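Local coordinates for protein EchA1_1 (Mycobacterium avium subsp. paratuberculosis, PDB 3R9T) that probably catalyses the reversible hydration of (2E)-enoyl-CoA thioesters to (3S)-3-hydroxyacyl-CoA in fatty acid metabolism, at residues B[25-30]-B[60-65]; B[97-102]-B[217-222]; B[103-108]-B[194-199]. All blocks are in the same frame, centred on the assembly; numbering follows the deposited sequence. Where two conformers were deposited one is given.

Contact 1 (B[25-30]-B[60-65]); sequences NRPEAR and TGAGDK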
loop_
_atom_site.group_PDB
_atom_site.type_symbol
_atom_site.label_atom_id
_atom_site.label_comp_id
_atom_site.label_asym_id
_atom_site.label_seq_id
_atom_site.Cartn_x
_atom_site.Cartn_y
_atom_site.Cartn_z
ATOM N N ASN B 25 -17.804 -0.235 27.351
ATOM C CA ASN B 25 -18.834 -0.659 28.291
ATOM C C ASN B 25 -20.135 0.147 28.158
ATOM O O ASN B 25 -20.675 0.641 29.154
ATOM C CB ASN B 25 -18.261 -0.555 29.712
ATOM C CG ASN B 25 -19.090 -1.300 30.747
ATOM O OD1 ASN B 25 -19.670 -2.345 30.458
ATOM N ND2 ASN B 25 -19.139 -0.762 31.965
ATOM N N ARG B 26 -20.640 0.276 26.931
ATOM C CA ARG B 26 -21.972 0.871 26.709
ATOM C C ARG B 26 -22.856 0.029 25.797
ATOM O O ARG B 26 -23.329 0.515 24.764
ATOM C CB ARG B 26 -21.860 2.269 26.114
ATOM C CG ARG B 26 -21.157 3.274 26.978
ATOM C CD ARG B 26 -21.186 4.597 26.278
ATOM N NE ARG B 26 -22.527 5.186 26.269
ATOM C CZ ARG B 26 -23.048 5.891 25.264
ATOM N NH1 ARG B 26 -22.369 6.086 24.138
ATOM N NH2 ARG B 26 -24.274 6.394 25.376
ATOM N N PRO B 27 -23.102 -1.233 26.179
ATOM C CA PRO B 27 -23.870 -2.079 25.277
ATOM C C PRO B 27 -25.292 -1.567 25.042
ATOM O O PRO B 27 -25.808 -1.734 23.943
ATOM C CB PRO B 27 -23.861 -3.447 25.969
ATOM C CG PRO B 27 -23.579 -3.170 27.397
ATOM C CD PRO B 27 -22.760 -1.913 27.437
ATOM N N GLU B 28 -25.894 -0.919 26.042
ATOM C CA GLU B 28 -27.217 -0.292 25.875
ATOM C C GLU B 28 -27.248 0.735 24.730
ATOM O O GLU B 28 -28.321 1.088 24.236
ATOM C CB GLU B 28 -27.680 0.369 27.186
ATOM C CG GLU B 28 -26.960 1.689 27.555
ATOM C CD GLU B 28 -25.661 1.501 28.332
ATOM O OE1 GLU B 28 -25.135 0.364 28.394
ATOM O OE2 GLU B 28 -25.162 2.510 28.881
ATOM N N ALA B 29 -26.072 1.222 24.330
ATOM C CA ALA B 29 -25.955 2.163 23.216
ATOM C C ALA B 29 -25.058 1.630 22.094
ATOM O O ALA B 29 -24.438 2.408 21.364
ATOM C CB ALA B 29 -25.428 3.504 23.720
ATOM N N ARG B 30 -24.991 0.305 21.969
ATOM C CA ARG B 30 -24.210 -0.359 20.915
ATOM C C ARG B 30 -22.736 0.018 20.961
ATOM O O ARG B 30 -22.044 0.026 19.941
ATOM C CB ARG B 30 -24.815 -0.088 19.529
ATOM C CG ARG B 30 -26.105 -0.849 19.369
ATOM C CD ARG B 30 -27.177 -0.333 18.410
ATOM N NE ARG B 30 -26.919 0.514 17.228
ATOM C CZ ARG B 30 -26.404 0.196 16.028
ATOM N NH1 ARG B 30 -26.385 1.186 15.124
ATOM N NH2 ARG B 30 -25.884 -0.999 15.688
ATOM N N THR B 60 -11.871 -4.484 23.052
ATOM C CA THR B 60 -13.077 -5.198 22.615
ATOM C C THR B 60 -14.324 -4.454 23.133
ATOM O O THR B 60 -14.214 -3.427 23.827
ATOM C CB THR B 60 -13.016 -6.669 23.110
ATOM O OG1 THR B 60 -13.933 -7.509 22.380
ATOM C CG2 THR B 60 -13.271 -6.746 24.633
ATOM N N GLY B 61 -15.499 -4.958 22.771
ATOM C CA GLY B 61 -16.759 -4.354 23.161
ATOM C C GLY B 61 -17.514 -5.315 24.052
ATOM O O GLY B 61 -17.446 -6.530 23.862
ATOM N N ALA B 62 -18.245 -4.766 25.014
ATOM C CA ALA B 62 -19.054 -5.566 25.921
ATOM C C ALA B 62 -20.222 -6.186 25.173
ATOM O O ALA B 62 -20.820 -5.547 24.309
ATOM C CB ALA B 62 -19.572 -4.694 27.075
ATOM N N GLY B 63 -20.557 -7.428 25.514
ATOM C CA GLY B 63 -21.739 -8.085 24.944
ATOM C C GLY B 63 -21.491 -8.807 23.629
ATOM O O GLY B 63 -20.354 -8.900 23.152
ATOM N N ASP B 64 -22.571 -9.295 23.020
ATOM C CA ASP B 64 -22.454 -10.228 21.894
ATOM C C ASP B 64 -22.890 -9.682 20.530
ATOM O O ASP B 64 -22.922 -10.442 19.558
ATOM C CB ASP B 64 -23.241 -11.516 22.187
ATOM C CG ASP B 64 -22.826 -12.669 21.285
ATOM O OD1 ASP B 64 -21.607 -12.935 21.193
ATOM O OD2 ASP B 64 -23.711 -13.300 20.658
ATOM N N LYS B 65 -23.216 -8.392 20.436
ATOM C CA LYS B 65 -23.692 -7.849 19.158
ATOM C C LYS B 65 -22.816 -6.740 18.618
ATOM O O LYS B 65 -22.723 -6.597 17.411
ATOM C CB LYS B 65 -25.138 -7.332 19.254
ATOM C CG LYS B 65 -26.179 -8.416 19.540
ATOM C CD LYS B 65 -26.577 -9.185 18.283
ATOM C CE LYS B 65 -27.852 -10.007 18.495
ATOM N NZ LYS B 65 -27.965 -11.096 17.487
#

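Contact 2 (B[97-102]-B[217-222]); sequences RHFIDK and IAYGVD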
loop_
_atom_site.group_PDB
_atom_site.type_symbol
_atom_site.label_atom_id
_atom_site.label_comp_id
_atom_site.label_asym_id
_atom_site.label_seq_id
_atom_site.Cartn_x
_atom_site.Cartn_y
_atom_site.Cartn_z
ATOM N N ARG B 97 -5.470 8.589 17.877
ATOM C CA ARG B 97 -4.228 9.367 17.803
ATOM C C ARG B 97 -3.458 9.221 19.116
ATOM O O ARG B 97 -2.876 10.178 19.612
ATOM C CB ARG B 97 -4.552 10.843 17.543
ATOM C CG ARG B 97 -3.450 11.661 16.960
ATOM C CD ARG B 97 -4.040 13.021 16.564
ATOM N NE ARG B 97 -3.099 13.912 15.908
ATOM C CZ ARG B 97 -3.379 15.169 15.560
ATOM N NH1 ARG B 97 -4.578 15.694 15.813
ATOM N NH2 ARG B 97 -2.454 15.912 14.961
ATOM N N HIS B 98 -3.463 8.012 19.664
ATOM C CA HIS B 98 -2.823 7.704 20.935
ATOM C C HIS B 98 -1.817 6.573 20.745
ATOM O O HIS B 98 -2.074 5.432 21.095
ATOM C CB HIS B 98 -3.888 7.300 21.944
ATOM C CG HIS B 98 -3.411 7.235 23.357
ATOM N ND1 HIS B 98 -4.294 7.114 24.409
ATOM C CD2 HIS B 98 -2.172 7.279 23.904
ATOM C CE1 HIS B 98 -3.616 7.089 25.543
ATOM N NE2 HIS B 98 -2.329 7.188 25.266
ATOM N N PHE B 99 -0.662 6.915 20.205
ATOM C CA PHE B 99 0.377 5.941 19.982
ATOM C C PHE B 99 0.943 5.468 21.317
ATOM O O PHE B 99 1.325 6.279 22.184
ATOM C CB PHE B 99 1.527 6.510 19.141
ATOM C CG PHE B 99 2.626 5.509 18.914
ATOM C CD1 PHE B 99 2.530 4.590 17.882
ATOM C CD2 PHE B 99 3.707 5.433 19.785
ATOM C CE1 PHE B 99 3.518 3.618 17.695
ATOM C CE2 PHE B 99 4.714 4.479 19.602
ATOM C CZ PHE B 99 4.614 3.577 18.555
ATOM N N ILE B 100 1.002 4.147 21.449
ATOM C CA ILE B 100 1.752 3.476 22.501
ATOM C C ILE B 100 2.706 2.449 21.887
ATOM O O ILE B 100 2.457 1.900 20.810
ATOM C CB ILE B 100 0.844 2.827 23.585
ATOM C CG1 ILE B 100 0.073 1.612 23.051
ATOM C CG2 ILE B 100 -0.065 3.901 24.213
ATOM C CD1 ILE B 100 -0.527 0.752 24.188
ATOM N N ASP B 101 3.812 2.213 22.591
ATOM C CA ASP B 101 4.915 1.307 22.248
ATOM C C ASP B 101 4.545 -0.165 22.215
ATOM O O ASP B 101 5.283 -1.020 21.677
ATOM C CB ASP B 101 5.993 1.429 23.335
ATOM C CG ASP B 101 6.755 2.727 23.273
ATOM O OD1 ASP B 101 6.879 3.303 22.173
ATOM O OD2 ASP B 101 7.251 3.163 24.333
ATOM N N LYS B 102 3.458 -0.487 22.907
ATOM C CA LYS B 102 3.052 -1.875 23.065
ATOM C C LYS B 102 1.994 -2.250 22.036
ATOM O O LYS B 102 1.187 -1.422 21.641
ATOM C CB LYS B 102 2.541 -2.083 24.476
ATOM C CG LYS B 102 3.376 -1.294 25.495
ATOM C CD LYS B 102 3.874 -2.102 26.628
ATOM C CE LYS B 102 4.694 -1.252 27.613
ATOM N NZ LYS B 102 4.262 -1.485 28.998
ATOM N N ILE B 217 9.487 2.266 14.605
ATOM C CA ILE B 217 10.040 2.458 13.273
ATOM C C ILE B 217 8.966 2.252 12.204
ATOM O O ILE B 217 8.873 3.037 11.276
ATOM C CB ILE B 217 11.191 1.498 12.973
ATOM C CG1 ILE B 217 12.376 1.771 13.876
ATOM C CG2 ILE B 217 11.634 1.637 11.509
ATOM C CD1 ILE B 217 13.267 0.550 14.128
ATOM N N ALA B 218 8.147 1.210 12.341
ATOM C CA ALA B 218 7.131 0.853 11.330
ATOM C C ALA B 218 6.096 1.944 11.148
ATOM O O ALA B 218 5.539 2.096 10.062
ATOM C CB ALA B 218 6.432 -0.461 11.715
ATOM N N TYR B 219 5.801 2.670 12.219
ATOM C CA TYR B 219 4.840 3.777 12.125
ATOM C C TYR B 219 5.504 5.149 11.976
ATOM O O TYR B 219 4.800 6.141 11.924
ATOM C CB TYR B 219 3.890 3.801 13.317
ATOM C CG TYR B 219 2.924 2.642 13.315
ATOM C CD1 TYR B 219 3.052 1.626 14.231
ATOM C CD2 TYR B 219 1.879 2.560 12.382
ATOM C CE1 TYR B 219 2.181 0.537 14.224
ATOM C CE2 TYR B 219 0.994 1.459 12.368
ATOM C CZ TYR B 219 1.153 0.457 13.302
ATOM O OH TYR B 219 0.282 -0.632 13.324
ATOM N N GLY B 220 6.827 5.222 11.884
ATOM C CA GLY B 220 7.489 6.522 11.712
ATOM C C GLY B 220 7.265 7.463 12.871
ATOM O O GLY B 220 6.878 8.602 12.685
ATOM N N VAL B 221 7.553 6.988 14.075
ATOM C CA VAL B 221 7.278 7.738 15.286
ATOM C C VAL B 221 8.499 8.493 15.757
ATOM O O VAL B 221 9.563 7.908 15.971
ATOM C CB VAL B 221 6.776 6.804 16.394
ATOM C CG1 VAL B 221 6.629 7.552 17.765
ATOM C CG2 VAL B 221 5.465 6.138 15.919
ATOM N N ASP B 222 8.321 9.803 15.881
ATOM C CA ASP B 222 9.271 10.679 16.547
ATOM C C ASP B 222 8.568 11.286 17.768
ATOM O O ASP B 222 7.472 11.841 17.656
ATOM C CB ASP B 222 9.749 11.790 15.600
ATOM C CG ASP B 222 10.470 11.253 14.369
ATOM O OD1 ASP B 222 11.130 10.193 14.445
ATOM O OD2 ASP B 222 10.383 11.916 13.310
#

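Contact 3 (B[103-108]-B[194-199]); sequences PTIAAV and DAALAL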
loop_
_atom_site.group_PDB
_atom_site.type_symbol
_atom_site.label_atom_id
_atom_site.label_comp_id
_atom_site.label_asym_id
_atom_site.label_seq_id
_atom_site.Cartn_x
_atom_site.Cartn_y
_atom_site.Cartn_z
ATOM N N PRO B 103 2.008 -3.505 21.585
ATOM C CA PRO B 103 1.049 -3.920 20.583
ATOM C C PRO B 103 -0.404 -3.805 21.032
ATOM O O PRO B 103 -0.736 -4.120 22.192
ATOM C CB PRO B 103 1.420 -5.391 20.323
ATOM C CG PRO B 103 2.129 -5.829 21.581
ATOM C CD PRO B 103 2.888 -4.616 21.994
ATOM N N THR B 104 -1.241 -3.356 20.089
ATOM C CA THR B 104 -2.686 -3.263 20.258
ATOM C C THR B 104 -3.425 -4.163 19.278
ATOM O O THR B 104 -3.104 -4.203 18.104
ATOM C CB THR B 104 -3.189 -1.811 20.105
ATOM O OG1 THR B 104 -2.841 -1.318 18.800
ATOM C CG2 THR B 104 -2.554 -0.897 21.205
ATOM N N ILE B 105 -4.408 -4.896 19.788
ATOM C CA ILE B 105 -5.181 -5.829 19.012
ATOM C C ILE B 105 -6.635 -5.511 19.265
ATOM O O ILE B 105 -7.093 -5.563 20.410
ATOM C CB ILE B 105 -4.915 -7.270 19.478
ATOM C CG1 ILE B 105 -3.419 -7.600 19.417
ATOM C CG2 ILE B 105 -5.817 -8.267 18.686
ATOM C CD1 ILE B 105 -3.062 -8.909 20.158
ATOM N N ALA B 106 -7.365 -5.199 18.208
ATOM C CA ALA B 106 -8.802 -5.039 18.280
ATOM C C ALA B 106 -9.482 -6.401 18.198
ATOM O O ALA B 106 -9.249 -7.147 17.260
ATOM C CB ALA B 106 -9.264 -4.178 17.136
ATOM N N ALA B 107 -10.291 -6.734 19.197
ATOM C CA ALA B 107 -11.029 -7.966 19.194
ATOM C C ALA B 107 -12.477 -7.608 18.913
ATOM O O ALA B 107 -13.228 -7.216 19.827
ATOM C CB ALA B 107 -10.881 -8.649 20.520
ATOM N N VAL B 108 -12.823 -7.688 17.633
ATOM C CA VAL B 108 -14.092 -7.209 17.117
ATOM C C VAL B 108 -15.169 -8.274 17.260
ATOM O O VAL B 108 -15.208 -9.260 16.508
ATOM C CB VAL B 108 -13.918 -6.749 15.692
ATOM C CG1 VAL B 108 -15.229 -6.270 15.144
ATOM C CG2 VAL B 108 -12.847 -5.628 15.660
ATOM N N ASP B 194 -10.776 -14.825 23.240
ATOM C CA ASP B 194 -9.793 -15.900 23.355
ATOM C C ASP B 194 -8.802 -15.911 22.192
ATOM O O ASP B 194 -7.600 -16.082 22.404
ATOM C CB ASP B 194 -10.468 -17.268 23.468
ATOM C CG ASP B 194 -11.031 -17.537 24.847
ATOM O OD1 ASP B 194 -10.643 -16.862 25.831
ATOM O OD2 ASP B 194 -11.868 -18.458 24.945
ATOM N N ALA B 195 -9.312 -15.710 20.977
ATOM C CA ALA B 195 -8.468 -15.673 19.788
ATOM C C ALA B 195 -7.495 -14.503 19.854
ATOM O O ALA B 195 -6.314 -14.635 19.499
ATOM C CB ALA B 195 -9.327 -15.578 18.543
ATOM N N ALA B 196 -7.976 -13.355 20.319
ATOM C CA ALA B 196 -7.107 -12.180 20.437
ATOM C C ALA B 196 -6.026 -12.368 21.506
ATOM O O ALA B 196 -4.902 -11.927 21.335
ATOM C CB ALA B 196 -7.927 -10.927 20.724
ATOM N N LEU B 197 -6.372 -12.983 22.628
ATOM C CA LEU B 197 -5.378 -13.284 23.659
ATOM C C LEU B 197 -4.319 -14.265 23.143
ATOM O O LEU B 197 -3.141 -14.170 23.515
ATOM C CB LEU B 197 -6.059 -13.841 24.910
ATOM C CG LEU B 197 -6.873 -12.805 25.697
ATOM C CD1 LEU B 197 -7.644 -13.520 26.823
ATOM C CD2 LEU B 197 -6.017 -11.668 26.255
ATOM N N ALA B 198 -4.726 -15.204 22.288
ATOM C CA ALA B 198 -3.769 -16.141 21.701
ATOM C C ALA B 198 -2.796 -15.406 20.759
ATOM O O ALA B 198 -1.589 -15.678 20.757
ATOM C CB ALA B 198 -4.494 -17.252 20.957
ATOM N N LEU B 199 -3.329 -14.487 19.955
ATOM C CA LEU B 199 -2.481 -13.658 19.096
ATOM C C LEU B 199 -1.551 -12.783 19.955
ATOM O O LEU B 199 -0.356 -12.654 19.664
ATOM C CB LEU B 199 -3.329 -12.786 18.167
ATOM C CG LEU B 199 -2.577 -11.875 17.188
ATOM C CD1 LEU B 199 -1.604 -12.712 16.318
ATOM C CD2 LEU B 199 -3.562 -11.114 16.312
#

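Contact 1 (B[25-30]-B[60-65])
Ala62 meets both Asn25 and Pro27, and it accounts for about half of the 118 Å² buried in this small contact, Pro27 and Asn25 for most of the rest. The CA atoms of Asn25 and Ala62 are 5.5 Å apart, the nearest backbone approach between 25-30 and 60-65, and the Ala62 methyl is directed at the other segment. Its two neighbours there differ in kind. On one side is the Asn25 amide, with OD1 4.1 Å from Ala62 CB. Asn25 starts out heading away from 60-65, but with CG anti to its own N (chi1 -165°) the amide oxygen swings back to the methyl, in a van der Waals touch and no more. The amide's other end, ND2, gives its hydrogen bond to Pro9 O. Pro27 is the second neighbour: it points toward 60-65 and brings CD to 4.2 Å from Ala62 CB, and its CB sits 4.1 Å from Ala62 O. That carbonyl oxygen accepts a hydrogen bond from Asn31 ND2, so its polar need is met from the same loop that brings the proline.

Pro27 opens a short 3-10 turn, fixed by Ala29 N to Arg26 O (2.9 Å) and Arg30 N to Pro27 O (3.0 Å). Across from it, Gly63, with phi 87°, takes the chain through a conformation suited to glycine, two residues past the end of the strand.

The contact is thus a surface touch between two loops at the same end of the main sheet. Segment 25-30 leads from strand 19-24 toward helix 35-50, while 60-65 continues strand 56-61, the parallel neighbour of 19-24. Backbone bonds from Thr60 and Ala62 to Ile24 carry the pairing of those strands up to the loops.

Contact 2 (B[97-102]-B[217-222])
Phe99 turns one face of its ring to Val221 and part of its rim to Tyr219. The CH-pi contact comes from Val221 CG2, which stands 3.7 Å from the centroid of the Phe99 ring and 15° off the ring normal, displaced slightly toward CE1, its nearest ring atom at 3.6 Å. The second methyl helps: Val221 CG1 approaches CE2 of Phe99 at 4.1 Å, and both methyls lie on the same side of the ring, CG2 over the face and CG1 nearer the CD2-CE2 rim. Phe99 gets there with CG anti to the backbone N (chi1 179°), an extended setting that carries the ring out from the 97-102 loop.

Tyr219 comes in at the rim, its CD1 close to the plane of the Phe99 ring and 4.0 Å from CE1. Seen from the tyrosine, however, Phe99 arrives at a slant, and the pair is a plain apolar touch of two tilted rings. The phenol reaches away from this touch, with OH hydrogen-bonded to Asp124. Val226 packs on both Phe99 and Val221, adding a third apolar group.

Between Tyr219 and Val221 the chain leaves its helical path at Gly220, whose positive phi (62°) and bond from N to Ile217 O (3.1 Å) belong to a Schellman motif. Beyond it, Asp222 pairs with Arg235 and Arg238 of the second subunit, placing this corner at the interface with that subunit. Phe99 packs against the C-terminal end of helix 208-218, which closes in the Schellman motif and passes directly into the small antiparallel pair of strands 221-222 and 225-226.

Contact 3 (B[103-108]-B[194-199])
Ile105, Ala107, Ala196 and Leu199 meet without an aromatic ring or side-chain amide among them, and the flat groups of the contact are peptide units of the helix. Two of these are touched by Ile105 CD1, which lies 3.7 Å from Ala196 O and 4.2 Å from the carbonyl carbon of Leu199, so a methyl rests against helix backbone as well as side chain.

The two branches of Ile105 divide the work. CG2, anti to the backbone N (chi1 -56° for the CG1 branch), stops 4.0 Å from Ala196 CB, while the longer arm carries CD1 on to Leu199 CG at 4.2 Å. Two residues further along the strand, Ala107 CB meets the same Ala196 CB, methyl to methyl at 3.7 Å. Ala106, between the two, points to the other side of the strand, as an extended chain requires; on the helix, Ala196 and Leu199 are three residues apart and so share one flank.

Strand 104-108 and the helical segment 194-199 run almost antiparallel, at 163°, with their axes 8.5 Å apart at closest. The small Ala107 and Ala196 probably allow this close approach. Val58 packs on Ala107 and Ala196 from strand 56-61, Leu199 also reaches Leu125 and Val127 of strand 125-129, and Arg164 of the second subunit packs on Leu199.

All four touching residues are buried, and the side-chain contacts are apolar, with one methyl against a helix carbonyl. With no directional bond between the two segments, the fit rests on complementary shape and the burial of methyl groups: a layer of aliphatic side chains joins helix to sheet in the core of the crotonase fold.

In the fold
Contacts 1 and 3 belong to one sheet, in which strands 56-61 and 104-108 are neighbours; their centres are 17 Å apart and Thr60 OG1 probably hydrogen-bonds Ala107 O between them. Contact 2 lies about 18 Å from contact 3 and 28 Å from contact 1, centre to centre, across the chain's centre from the latter. Contact 1 closes first along the sequence. Segment 97-102 then runs straight into 103-108, and helices 192-204 and 208-218 bring back the partners in reverse order, so contact 3 falls within the span of contact 2. The consecutive helices thus pack first on the sheet, then on the loop feeding it, near the second subunit.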